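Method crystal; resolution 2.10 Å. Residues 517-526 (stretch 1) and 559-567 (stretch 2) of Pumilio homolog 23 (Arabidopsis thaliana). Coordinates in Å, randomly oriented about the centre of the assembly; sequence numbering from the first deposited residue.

Stretch 1 (517-526) NLTLREAIAS
Stretch 2 (559-567) QWKSRQEAK

Two helical segments of one chain pack obliquely. Residues 518-526 form the first part of a helix that runs on later in the chain, and the helix containing Gln-559 to Gln-564 begins earlier. Their axes approach to 10.2 Å, with 133° between N-to-C directions, so the packing is closer to antiparallel than parallel. The register is set by Leu-518 and Glu-565, whose CA atoms lie 5.7 Å apart; 439 Å² is buried, both sides summed.

Backbone donors and acceptors are largely satisfied within each helix. In the first, i to i+4 bonds run from Arg-521 N to Asn-517 O (2.9 Å) through Ser-526 N to Glu-522 O (2.8 Å). Asn-517 (phi/psi -77/176, chi1 p) is the N-cap: its OD1 accepts from Leu-520 N at 2.9 Å and 165°, serving an amide that the first turn leaves without a backbone partner. In the second, Gln-564 N donates to Trp-560 O (2.9 Å) and Glu-565 N to Lys-561 O (2.7 Å). Ala-566 N has only weak bonds, and Lys-567 N reaches Gln-564 O at 2.9 Å.

One hydrogen bond crosses the interface: Arg-521 NH1 donates to Gln-564 OE1 at 2.7 Å, with an N-H...acceptor angle of 136°. Arg-521 points toward the other helix and is extended (m, t, t; chi4 -168°), whereas Gln-564 folds its chain (m, m; chi3 -32°) to present OE1 at the guanidinium edge. NE and NH2 are bonded outside the two stretches, so this buried cation is well supplied with acceptors. Lys-567 CB also borders that edge, 3.7 Å from Arg-521 NH1.

Trp-560 (chi1 t, chi2 92°) brings a large, buried, mostly apolar ring to the contact. Its CZ2 lies 3.7 Å from Ala-525 CB, a methyl that points toward the other helix and makes an apolar contact with the ring, and its CH2 is 3.6 Å from Arg-521 O. That carbonyl is already satisfied by Ala-525 N at 2.9 Å, and the indole NE1 is bonded elsewhere in the structure, so the ring packs without stranding its donor.

Leu-518 (t, p) starts sideways but brings its end nearer: CD1 is 4.3 Å from Trp-560 CZ3 and 4.0 Å from Lys-561 CG, while CD2 is 4.2 Å from Glu-565 CB. The Glu-565 side chain is modelled only to CB. Lys-561 (m, t, p, t) contributes methylenes, its CE lying 3.7 Å from Glu-522 OE1. Glu-522 (t, t) and Lys-561 carry opposite charges, but OE1 to NZ is 4.3 Å, beyond a salt bridge; Glu-522 OE2 is bonded elsewhere.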

# COMPACT_ATOMS: atom_id res chain seq x y z
N ASN A 517 -27.98 6.97 23.02
CA ASN A 517 -28.57 7.69 24.14
C ASN A 517 -28.21 6.98 25.46
O ASN A 517 -27.61 5.90 25.46
CB ASN A 517 -30.09 7.77 23.96
CG ASN A 517 -30.75 6.39 23.79
OD1 ASN A 517 -30.40 5.43 24.46
ND2 ASN A 517 -31.71 6.31 22.87
N LEU A 518 -28.62 7.58 26.59
CA LEU A 518 -28.27 7.02 27.90
C LEU A 518 -28.76 5.59 28.05
O LEU A 518 -28.05 4.73 28.59
CB LEU A 518 -28.84 7.89 29.02
CG LEU A 518 -28.67 7.32 30.45
CD1 LEU A 518 -27.20 7.06 30.77
CD2 LEU A 518 -29.27 8.23 31.50
N THR A 519 -29.98 5.31 27.58
CA THR A 519 -30.56 3.98 27.77
C THR A 519 -29.71 2.90 27.12
O THR A 519 -29.42 1.87 27.73
CB THR A 519 -31.97 3.94 27.19
OG1 THR A 519 -32.77 4.91 27.86
CG2 THR A 519 -32.57 2.56 27.36
N LEU A 520 -29.28 3.12 25.88
CA LEU A 520 -28.50 2.09 25.21
C LEU A 520 -27.04 2.09 25.69
O LEU A 520 -26.41 1.03 25.70
CB LEU A 520 -28.59 2.26 23.70
CG LEU A 520 -29.99 1.88 23.17
CD1 LEU A 520 -30.24 2.47 21.78
CD2 LEU A 520 -30.20 0.36 23.18
N ARG A 521 -26.51 3.24 26.10
CA ARG A 521 -25.18 3.25 26.72
C ARG A 521 -25.16 2.39 27.97
O ARG A 521 -24.21 1.63 28.19
CB ARG A 521 -24.76 4.67 27.06
CG ARG A 521 -24.35 5.46 25.84
CD ARG A 521 -23.76 6.80 26.22
NE ARG A 521 -23.46 7.57 25.03
CZ ARG A 521 -22.74 8.69 25.02
NH1 ARG A 521 -22.23 9.16 26.15
NH2 ARG A 521 -22.52 9.32 23.88
N GLU A 522 -26.21 2.48 28.78
CA GLU A 522 -26.29 1.65 29.97
C GLU A 522 -26.40 0.18 29.62
O GLU A 522 -25.77 -0.67 30.26
CB GLU A 522 -27.48 2.09 30.82
CG GLU A 522 -27.56 1.34 32.12
CD GLU A 522 -28.50 1.98 33.12
OE1 GLU A 522 -29.17 2.98 32.77
OE2 GLU A 522 -28.55 1.47 34.25
N ALA A 523 -27.20 -0.16 28.59
CA ALA A 523 -27.30 -1.55 28.17
C ALA A 523 -25.95 -2.10 27.71
O ALA A 523 -25.56 -3.21 28.09
CB ALA A 523 -28.35 -1.70 27.07
N ILE A 524 -25.22 -1.32 26.90
CA ILE A 524 -23.89 -1.75 26.47
C ILE A 524 -22.96 -1.91 27.67
O ILE A 524 -22.20 -2.88 27.77
CB ILE A 524 -23.30 -0.76 25.44
CG1 ILE A 524 -24.07 -0.82 24.12
CG2 ILE A 524 -21.80 -1.05 25.22
CD1 ILE A 524 -23.79 0.39 23.23
N ALA A 525 -22.98 -0.93 28.58
CA ALA A 525 -22.09 -0.98 29.74
C ALA A 525 -22.40 -2.20 30.60
O ALA A 525 -21.49 -2.87 31.10
CB ALA A 525 -22.22 0.30 30.56
N SER A 526 -23.69 -2.51 30.75
CA SER A 526 -24.11 -3.68 31.50
C SER A 526 -23.59 -4.97 30.86
O SER A 526 -23.19 -5.91 31.56
CB SER A 526 -25.64 -3.68 31.59
OG SER A 526 -26.11 -4.78 32.33
N GLN A 559 -23.75 8.08 39.39
CA GLN A 559 -22.82 9.10 38.93
C GLN A 559 -22.36 8.82 37.49
O GLN A 559 -22.20 9.74 36.69
CB GLN A 559 -21.63 9.18 39.89
CG GLN A 559 -22.03 9.63 41.32
CD GLN A 559 -20.85 9.76 42.27
OE1 GLN A 559 -19.70 9.54 41.90
NE2 GLN A 559 -21.13 10.12 43.52
N TRP A 560 -22.17 7.54 37.15
CA TRP A 560 -21.83 7.18 35.78
C TRP A 560 -22.89 7.68 34.81
O TRP A 560 -22.56 8.28 33.77
CB TRP A 560 -21.67 5.66 35.67
CG TRP A 560 -21.24 5.16 34.30
CD1 TRP A 560 -19.97 4.94 33.89
CD2 TRP A 560 -22.09 4.81 33.19
NE1 TRP A 560 -19.96 4.47 32.60
CE2 TRP A 560 -21.25 4.38 32.14
CE3 TRP A 560 -23.47 4.81 32.98
CZ2 TRP A 560 -21.74 3.96 30.90
CZ3 TRP A 560 -23.96 4.39 31.74
CH2 TRP A 560 -23.10 3.98 30.72
N LYS A 561 -24.16 7.46 35.14
CA LYS A 561 -25.25 7.86 34.25
C LYS A 561 -25.33 9.37 34.08
O LYS A 561 -25.52 9.86 32.96
CB LYS A 561 -26.59 7.33 34.77
CG LYS A 561 -26.81 5.83 34.53
CD LYS A 561 -27.79 5.23 35.54
CE LYS A 561 -29.23 5.66 35.29
NZ LYS A 561 -30.17 5.11 36.33
N SER A 562 -25.18 10.14 35.16
CA SER A 562 -25.27 11.59 35.02
C SER A 562 -24.09 12.16 34.24
O SER A 562 -24.24 13.15 33.53
CB SER A 562 -25.40 12.26 36.38
OG SER A 562 -24.31 11.94 37.21
N ARG A 563 -22.91 11.54 34.34
CA ARG A 563 -21.81 11.99 33.48
C ARG A 563 -22.05 11.59 32.03
O ARG A 563 -21.73 12.35 31.11
CB ARG A 563 -20.47 11.45 33.99
CG ARG A 563 -20.17 11.87 35.42
CD ARG A 563 -18.71 11.70 35.78
NE ARG A 563 -17.88 12.67 35.07
CZ ARG A 563 -16.59 12.87 35.34
NH1 ARG A 563 -16.00 12.17 36.31
NH2 ARG A 563 -15.90 13.76 34.65
N GLN A 564 -22.63 10.40 31.80
CA GLN A 564 -22.92 9.99 30.43
C GLN A 564 -24.02 10.84 29.81
O GLN A 564 -23.89 11.28 28.66
CB GLN A 564 -23.31 8.51 30.39
CG GLN A 564 -22.14 7.56 30.65
CD GLN A 564 -21.05 7.65 29.58
OE1 GLN A 564 -21.32 7.93 28.42
NE2 GLN A 564 -19.80 7.42 29.99
N GLU A 565 -25.10 11.09 30.55
CA GLU A 565 -26.19 11.91 30.04
C GLU A 565 -25.73 13.33 29.71
O GLU A 565 -26.36 14.01 28.89
CB GLU A 565 -27.35 11.95 31.05
N ALA A 566 -24.62 13.78 30.30
CA ALA A 566 -24.06 15.08 29.98
C ALA A 566 -23.21 15.08 28.71
O ALA A 566 -22.60 16.12 28.41
CB ALA A 566 -23.22 15.60 31.14
N LYS A 567 -23.14 13.98 27.97
CA LYS A 567 -22.28 13.90 26.79
C LYS A 567 -23.07 13.87 25.48
O LYS A 567 -23.99 13.07 25.32
CB LYS A 567 -21.37 12.68 26.88
CG LYS A 567 -20.32 12.80 27.96
CD LYS A 567 -19.43 11.57 28.05
CE LYS A 567 -18.42 11.72 29.18
NZ LYS A 567 -17.35 10.68 29.14